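Local atomic coordinates of putative uncharacterized protein PH1780 (Pyrococcus horikoshii, PDB entry 2YZQ), a protein that is of uncharacterised function but binds S-adenosylmethionine through its CBS domains and may act as a sensor or regulator responding to adenosyl ligands. Residues Ile232-Thr235 with Pro236-Val240; Leu153-Ser157 with Met158-Val162. All blocks are in the same frame, centred on the assembly; numbering follows the deposited sequence.

Contact 1. Residues Ile232-Thr235 with Pro236-Val240; sequences IVAT and PHMTV. With SAM (S-adenosylmethionine), chain B.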
ATOM      1  N   ILE A 232     -15.321  -1.381   4.198  1.00 11.52           N
ATOM      2  CA  ILE A 232     -15.424  -0.136   3.455  1.00 12.23           C
ATOM      3  C   ILE A 232     -15.216  -0.535   1.999  1.00 12.25           C
ATOM      4  O   ILE A 232     -14.144  -1.028   1.638  1.00 12.40           O
ATOM      5  CB  ILE A 232     -14.324   0.849   3.872  1.00 12.78           C
ATOM      6  CG1 ILE A 232     -14.393   1.089   5.382  1.00 15.00           C
ATOM      7  CG2 ILE A 232     -14.477   2.147   3.095  1.00 13.23           C
ATOM      8  CD1 ILE A 232     -15.740   1.593   5.861  1.00 16.03           C
ATOM      9  N   VAL A 233     -16.237  -0.322   1.175  1.00 12.55           N
ATOM     10  CA  VAL A 233     -16.187  -0.727  -0.229  1.00 12.12           C
ATOM     11  C   VAL A 233     -16.216   0.377  -1.268  1.00 12.33           C
ATOM     12  O   VAL A 233     -16.516   1.536  -0.976  1.00 13.92           O
ATOM     13  CB  VAL A 233     -17.364  -1.693  -0.563  1.00 10.82           C
ATOM     14  CG1 VAL A 233     -17.344  -2.889   0.358  1.00 12.93           C
ATOM     15  CG2 VAL A 233     -18.696  -0.966  -0.427  1.00 14.45           C
ATOM     16  N   ALA A 234     -15.900  -0.017  -2.497  1.00 13.23           N
ATOM     17  CA  ALA A 234     -15.912   0.869  -3.648  1.00 12.82           C
ATOM     18  C   ALA A 234     -16.723   0.174  -4.736  1.00 12.66           C
ATOM     19  O   ALA A 234     -17.096  -0.990  -4.595  1.00 13.24           O
ATOM     20  CB  ALA A 234     -14.488   1.117  -4.141  1.00 11.99           C
ATOM     21  N   THR A 235     -17.023   0.902  -5.804  1.00 12.47           N
ATOM     22  CA  THR A 235     -17.747   0.338  -6.939  1.00 14.09           C
ATOM     23  C   THR A 235     -16.963   0.810  -8.151  1.00 12.95           C
ATOM     24  O   THR A 235     -16.117   1.696  -8.039  1.00 13.51           O
ATOM     25  CB  THR A 235     -19.199   0.856  -7.039  1.00 16.47           C
ATOM     26  OG1 THR A 235     -19.195   2.240  -7.407  1.00 19.57           O
ATOM     27  CG2 THR A 235     -19.920   0.678  -5.712  1.00 16.24           C
ATOM     28  N   PRO A 236     -17.223   0.229  -9.329  1.00 12.35           N
ATOM     29  CA  PRO A 236     -16.490   0.649 -10.527  1.00 12.98           C
ATOM     30  C   PRO A 236     -16.643   2.127 -10.888  1.00 12.82           C
ATOM     31  O   PRO A 236     -15.742   2.725 -11.472  1.00 14.02           O
ATOM     32  CB  PRO A 236     -17.056  -0.261 -11.612  1.00 14.33           C
ATOM     33  CG  PRO A 236     -17.410  -1.505 -10.856  1.00 13.05           C
ATOM     34  CD  PRO A 236     -18.069  -0.943  -9.616  1.00 12.57           C
ATOM     35  N   HIS A 237     -17.783   2.715 -10.539  1.00 11.99           N
ATOM     36  CA  HIS A 237     -18.045   4.113 -10.865  1.00 13.57           C
ATOM     37  C   HIS A 237     -17.545   5.114  -9.830  1.00 13.31           C
ATOM     38  O   HIS A 237     -17.619   6.326 -10.051  1.00 13.72           O
ATOM     39  CB  HIS A 237     -19.548   4.322 -11.079  1.00 15.87           C
ATOM     40  CG  HIS A 237     -20.132   3.468 -12.160  1.00 21.37           C
ATOM     41  ND1 HIS A 237     -19.730   3.555 -13.475  1.00 24.38           N
ATOM     42  CD2 HIS A 237     -21.090   2.512 -12.122  1.00 24.17           C
ATOM     43  CE1 HIS A 237     -20.415   2.688 -14.201  1.00 25.95           C
ATOM     44  NE2 HIS A 237     -21.247   2.043 -13.404  1.00 25.37           N
ATOM     45  N   MET A 238     -17.046   4.620  -8.702  1.00 12.27           N
ATOM     46  CA  MET A 238     -16.545   5.506  -7.656  1.00 14.51           C
ATOM     47  C   MET A 238     -15.302   6.228  -8.167  1.00 14.42           C
ATOM     48  O   MET A 238     -14.490   5.651  -8.891  1.00 13.70           O
ATOM     49  CB  MET A 238     -16.218   4.704  -6.394  1.00 14.01           C
ATOM     50  CG  MET A 238     -15.892   5.561  -5.183  1.00 14.94           C
ATOM     51  SD  MET A 238     -15.799   4.584  -3.658  1.00 15.73           S
ATOM     52  CE  MET A 238     -17.534   4.410  -3.261  1.00 17.37           C
ATOM     53  N   THR A 239     -15.154   7.493  -7.794  1.00 15.11           N
ATOM     54  CA  THR A 239     -14.013   8.274  -8.258  1.00 14.15           C
ATOM     55  C   THR A 239     -12.728   8.024  -7.487  1.00 14.37           C
ATOM     56  O   THR A 239     -12.745   7.573  -6.340  1.00 12.82           O
ATOM     57  CB  THR A 239     -14.307   9.781  -8.200  1.00 17.48           C
ATOM     58  OG1 THR A 239     -14.499  10.177  -6.837  1.00 16.34           O
ATOM     59  CG2 THR A 239     -15.555  10.110  -9.010  1.00 17.45           C
ATOM     60  N   VAL A 240     -11.611   8.316  -8.146  1.00 14.22           N
ATOM     61  CA  VAL A 240     -10.290   8.169  -7.548  1.00 14.83           C
ATOM     62  C   VAL A 240     -10.246   9.039  -6.299  1.00 13.48           C
ATOM     63  O   VAL A 240      -9.649   8.672  -5.289  1.00 14.74           O
ATOM     64  CB  VAL A 240      -9.192   8.631  -8.531  1.00 13.75           C
ATOM     65  CG1 VAL A 240      -7.838   8.681  -7.831  1.00 14.08           C
ATOM     66  CG2 VAL A 240      -9.132   7.685  -9.709  1.00 15.46           C
TER
HETATM   67  N   SAM B6075      -0.816  -1.320   7.007  1.00 21.74           N
HETATM   68  CA  SAM B6075      -1.536  -0.572   8.049  1.00 22.95           C
HETATM   69  C   SAM B6075      -0.849  -0.766   9.389  1.00 22.98           C
HETATM   70  O   SAM B6075      -1.119  -0.032  10.327  1.00 26.70           O
HETATM   71  OXT SAM B6075      -0.029  -1.655   9.535  1.00 24.18           O
HETATM   72  CB  SAM B6075      -2.985  -1.072   8.113  1.00 20.96           C
HETATM   73  CG  SAM B6075      -3.866  -0.032   8.809  1.00 19.17           C
HETATM   74  SD  SAM B6075      -5.619  -0.480   8.637  1.00 16.27           S
HETATM   75  CE  SAM B6075      -6.339   0.757   9.770  1.00 17.89           C
HETATM   76  C5' SAM B6075      -5.793  -2.058   9.501  1.00 14.16           C
HETATM   77  C4' SAM B6075      -7.274  -2.316   9.785  1.00 13.73           C
HETATM   78  O4' SAM B6075      -8.071  -1.893   8.651  1.00 14.03           O
HETATM   79  C3' SAM B6075      -7.558  -3.807  10.011  1.00 13.44           C
HETATM   80  O3' SAM B6075      -8.457  -3.958  11.122  1.00 14.10           O
HETATM   81  C2' SAM B6075      -8.199  -4.239   8.684  1.00 12.85           C
HETATM   82  O2' SAM B6075      -9.030  -5.393   8.848  1.00 12.71           O
HETATM   83  C1' SAM B6075      -8.968  -2.963   8.313  1.00 12.48           C
HETATM   84  N9  SAM B6075      -9.305  -2.880   6.890  1.00 12.40           N
HETATM   85  C8  SAM B6075      -8.484  -3.056   5.800  1.00 13.61           C
HETATM   86  N7  SAM B6075      -9.142  -2.768   4.708  1.00 11.74           N
HETATM   87  C5  SAM B6075     -10.440  -2.523   5.027  1.00 12.07           C
HETATM   88  C6  SAM B6075     -11.636  -2.249   4.307  1.00 12.08           C
HETATM   89  N6  SAM B6075     -11.640  -2.204   2.927  1.00 12.11           N
HETATM   90  N1  SAM B6075     -12.779  -2.034   4.993  1.00 12.47           N
HETATM   91  C2  SAM B6075     -12.828  -2.125   6.326  1.00 12.99           C
HETATM   92  N3  SAM B6075     -11.730  -2.347   7.044  1.00 10.75           N
HETATM   93  C4  SAM B6075     -10.539  -2.578   6.439  1.00 11.23           C
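Met238 doubles back on the residues before it: its backbone N donates to Thr235 O at 3.1 Å, and its thioether lies against Ala234. The hydrogen bond closes a type I beta turn from Thr235 to Met238. With CG anti to its own backbone N (chi1 -171°), the Met238 chain runs back along the extended residues before it, bringing SD 3.7 Å from Ala234 CB. The bend at the last torsion then tucks CE in 3.8 Å from Val233 O. At the other end of 232-235, Ile232 meets the adenine of S-adenosylmethionine: Ile232 N donates to SAM N1 at 2.7 Å, nearly straight at 171°, while SAM N6 donates to Ile232 O at 3.1 Å. Ile232 CG1 lies 3.5 Å from SAM N1. Further out, Val243 and Lys246 of helix 240-250 also touch Met238, Thr239 caps the start of that helix through Glu242 N, and Ala234 is paired by backbone bonds with Pro256 and Ile258. One backbone donor and one backbone acceptor of Ile232 thus match the acceptor N1 and the amino group N6, a pattern that suits adenine and would probably not suit the reversed polarity of guanine.

Contact 2. Residues Leu153-Ser157 with Met158-Val162; sequences LLSNS and MALPV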
ATOM      1  N   LEU A 153       0.093 -14.150   2.547  1.00 14.19           N
ATOM      2  CA  LEU A 153       1.482 -14.113   2.118  1.00 15.39           C
ATOM      3  C   LEU A 153       1.590 -14.163   0.593  1.00 15.25           C
ATOM      4  O   LEU A 153       2.495 -13.569   0.001  1.00 17.06           O
ATOM      5  CB  LEU A 153       2.238 -15.294   2.732  1.00 17.23           C
ATOM      6  CG  LEU A 153       3.697 -15.497   2.323  1.00 23.67           C
ATOM      7  CD1 LEU A 153       4.506 -14.262   2.678  1.00 26.08           C
ATOM      8  CD2 LEU A 153       4.257 -16.723   3.029  1.00 25.78           C
ATOM      9  N   LEU A 154       0.655 -14.864  -0.041  1.00 12.75           N
ATOM     10  CA  LEU A 154       0.655 -15.006  -1.498  1.00 12.84           C
ATOM     11  C   LEU A 154      -0.264 -14.025  -2.225  1.00 12.84           C
ATOM     12  O   LEU A 154      -0.564 -14.201  -3.406  1.00 14.50           O
ATOM     13  CB  LEU A 154       0.269 -16.441  -1.870  1.00 11.90           C
ATOM     14  CG  LEU A 154       1.272 -17.500  -1.403  1.00 11.93           C
ATOM     15  CD1 LEU A 154       0.673 -18.889  -1.530  1.00 13.40           C
ATOM     16  CD2 LEU A 154       2.547 -17.377  -2.225  1.00 15.93           C
ATOM     17  N   SER A 155      -0.705 -12.986  -1.524  1.00 13.08           N
ATOM     18  CA  SER A 155      -1.585 -11.995  -2.129  1.00 11.78           C
ATOM     19  C   SER A 155      -0.823 -10.733  -2.513  1.00 11.33           C
ATOM     20  O   SER A 155       0.165 -10.384  -1.867  1.00 12.56           O
ATOM     21  CB  SER A 155      -2.702 -11.617  -1.152  1.00 11.64           C
ATOM     22  OG  SER A 155      -3.513 -10.588  -1.699  1.00 13.51           O
ATOM     23  N   ASN A 156      -1.277 -10.046  -3.561  1.00 11.70           N
ATOM     24  CA  ASN A 156      -0.624  -8.808  -3.961  1.00 14.56           C
ATOM     25  C   ASN A 156      -1.264  -7.641  -3.214  1.00 13.84           C
ATOM     26  O   ASN A 156      -0.971  -6.474  -3.479  1.00 14.81           O
ATOM     27  CB  ASN A 156      -0.691  -8.590  -5.488  1.00 15.32           C
ATOM     28  CG  ASN A 156      -2.109  -8.547  -6.028  1.00 18.00           C
ATOM     29  OD1 ASN A 156      -3.010  -7.987  -5.413  1.00 15.30           O
ATOM     30  ND2 ASN A 156      -2.303  -9.126  -7.208  1.00 23.77           N
ATOM     31  N   SER A 157      -2.137  -7.973  -2.263  1.00 11.80           N
ATOM     32  CA  SER A 157      -2.801  -6.967  -1.447  1.00 11.42           C
ATOM     33  C   SER A 157      -2.437  -7.154   0.018  1.00 11.39           C
ATOM     34  O   SER A 157      -2.080  -8.251   0.453  1.00 11.97           O
ATOM     35  CB  SER A 157      -4.321  -7.062  -1.593  1.00 11.20           C
ATOM     36  OG  SER A 157      -4.964  -6.091  -0.779  1.00 11.89           O
ATOM     37  N   MET A 158      -2.527  -6.072   0.778  1.00 11.46           N
ATOM     38  CA  MET A 158      -2.226  -6.126   2.196  1.00 12.25           C
ATOM     39  C   MET A 158      -3.371  -6.769   2.968  1.00 12.21           C
ATOM     40  O   MET A 158      -3.213  -7.117   4.137  1.00 12.53           O
ATOM     41  CB  MET A 158      -1.976  -4.719   2.731  1.00 14.87           C
ATOM     42  CG  MET A 158      -0.750  -4.059   2.138  1.00 19.75           C
ATOM     43  SD  MET A 158      -0.451  -2.471   2.913  1.00 29.06           S
ATOM     44  CE  MET A 158       0.091  -2.998   4.518  1.00 26.39           C
ATOM     45  N   ALA A 159      -4.517  -6.940   2.316  1.00 12.09           N
ATOM     46  CA  ALA A 159      -5.666  -7.536   2.987  1.00 11.23           C
ATOM     47  C   ALA A 159      -6.413  -8.551   2.145  1.00 11.51           C
ATOM     48  O   ALA A 159      -6.378  -8.505   0.914  1.00 11.71           O
ATOM     49  CB  ALA A 159      -6.633  -6.446   3.426  1.00 10.39           C
ATOM     50  N   LEU A 160      -7.098  -9.458   2.831  1.00 10.38           N
ATOM     51  CA  LEU A 160      -7.902 -10.482   2.184  1.00  9.94           C
ATOM     52  C   LEU A 160      -9.382 -10.245   2.446  1.00 11.36           C
ATOM     53  O   LEU A 160      -9.814 -10.235   3.600  1.00 11.30           O
ATOM     54  CB  LEU A 160      -7.577 -11.873   2.734  1.00 10.52           C
ATOM     55  CG  LEU A 160      -6.212 -12.511   2.510  1.00 10.05           C
ATOM     56  CD1 LEU A 160      -6.079 -13.767   3.365  1.00 11.28           C
ATOM     57  CD2 LEU A 160      -6.066 -12.847   1.036  1.00 14.53           C
ATOM     58  N   PRO A 161     -10.175 -10.015   1.391  1.00 11.56           N
ATOM     59  CA  PRO A 161     -11.605  -9.819   1.637  1.00  9.84           C
ATOM     60  C   PRO A 161     -12.070 -11.196   2.124  1.00 11.08           C
ATOM     61  O   PRO A 161     -11.561 -12.217   1.657  1.00 11.24           O
ATOM     62  CB  PRO A 161     -12.158  -9.508   0.245  1.00 10.58           C
ATOM     63  CG  PRO A 161     -11.007  -8.823  -0.433  1.00 11.56           C
ATOM     64  CD  PRO A 161      -9.822  -9.662   0.002  1.00 11.92           C
ATOM     65  N   VAL A 162     -13.014 -11.231   3.056  1.00 10.12           N
ATOM     66  CA  VAL A 162     -13.509 -12.502   3.581  1.00  9.82           C
ATOM     67  C   VAL A 162     -14.934 -12.744   3.097  1.00 10.50           C
ATOM     68  O   VAL A 162     -15.752 -11.830   3.087  1.00 12.20           O
ATOM     69  CB  VAL A 162     -13.495 -12.499   5.129  1.00 10.09           C
ATOM     70  CG1 VAL A 162     -13.953 -13.843   5.652  1.00 10.39           C
ATOM     71  CG2 VAL A 162     -12.097 -12.179   5.637  1.00 11.49           C
TER
HETATM   72  O   HOH W   1      -6.216 -10.030  -1.260  1.00 14.27           O
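Ser157 and Ala159 meet through a side-chain hydroxyl turned forward onto the backbone: Ala159 N donates to Ser157 OG at 3.2 Å, an almost straight bond at 174°. The hydroxyl gets there because OG lies anti to the Ser157 backbone N (chi1 179°), which carries it forward over the next peptide. Ser155, two residues earlier, has the same first torsion and makes the same kind of gesture: its OG accepts from Ser157 N at 3.0 Å, forming an ST turn. The Ser155 hydroxyl does a second job across the junction. It donates to a water at 2.8 Å, and that water donates in turn to Ala159 O at 2.7 Å, so the bridge spans a direct OG to O separation of 4.4 Å.

This chain of small polar links lies in the beta-alpha-beta crossover of a CBS domain, where helix 145-153 ends and strand 159-163 enters the sheet, parallel to strand 139-140. Asn156 O, at the bend between the two serines, is held by Arg269.

The apolar side chains part in different directions. The CB of Leu160 leaves to one side of the loop, and the end of the side chain comes back to put CD2 4.2 Å from Ser155 CB, a loose contact beside the polar bridge; it also packs on Val173 of strand 169-174. Met158 leads its side chain away from the loop, and the chain, bent at its last torsion, passes Glu253 and Gln254 and reaches the bound S-adenosylmethionine. Ala159 turns its methyl away from the loop toward Gln254, with Ile172 and Asp174 also beside it.

The two contacts belong to two different CBS domains and do not touch; their centres are 19 Å apart, and their nearest atoms are about 8 Å apart. S-adenosylmethionine links them by another route, from Ile232 to Met158. Contact 1 holds its adenine end, whereas contact 2 reaches the methionine end, with Met158 CE 3.1 Å from the SAM amino N. Strand 254-259 is shared: Gln254, a binding residue, has its side chain about 3 Å from that of Ala159, while Pro256 and Ile258 bond to the Ala234 backbone. Asp177, Thr228 and Glu253 also bind the ligand, consistent with a site between two paired CBS repeats, as in other CBS proteins.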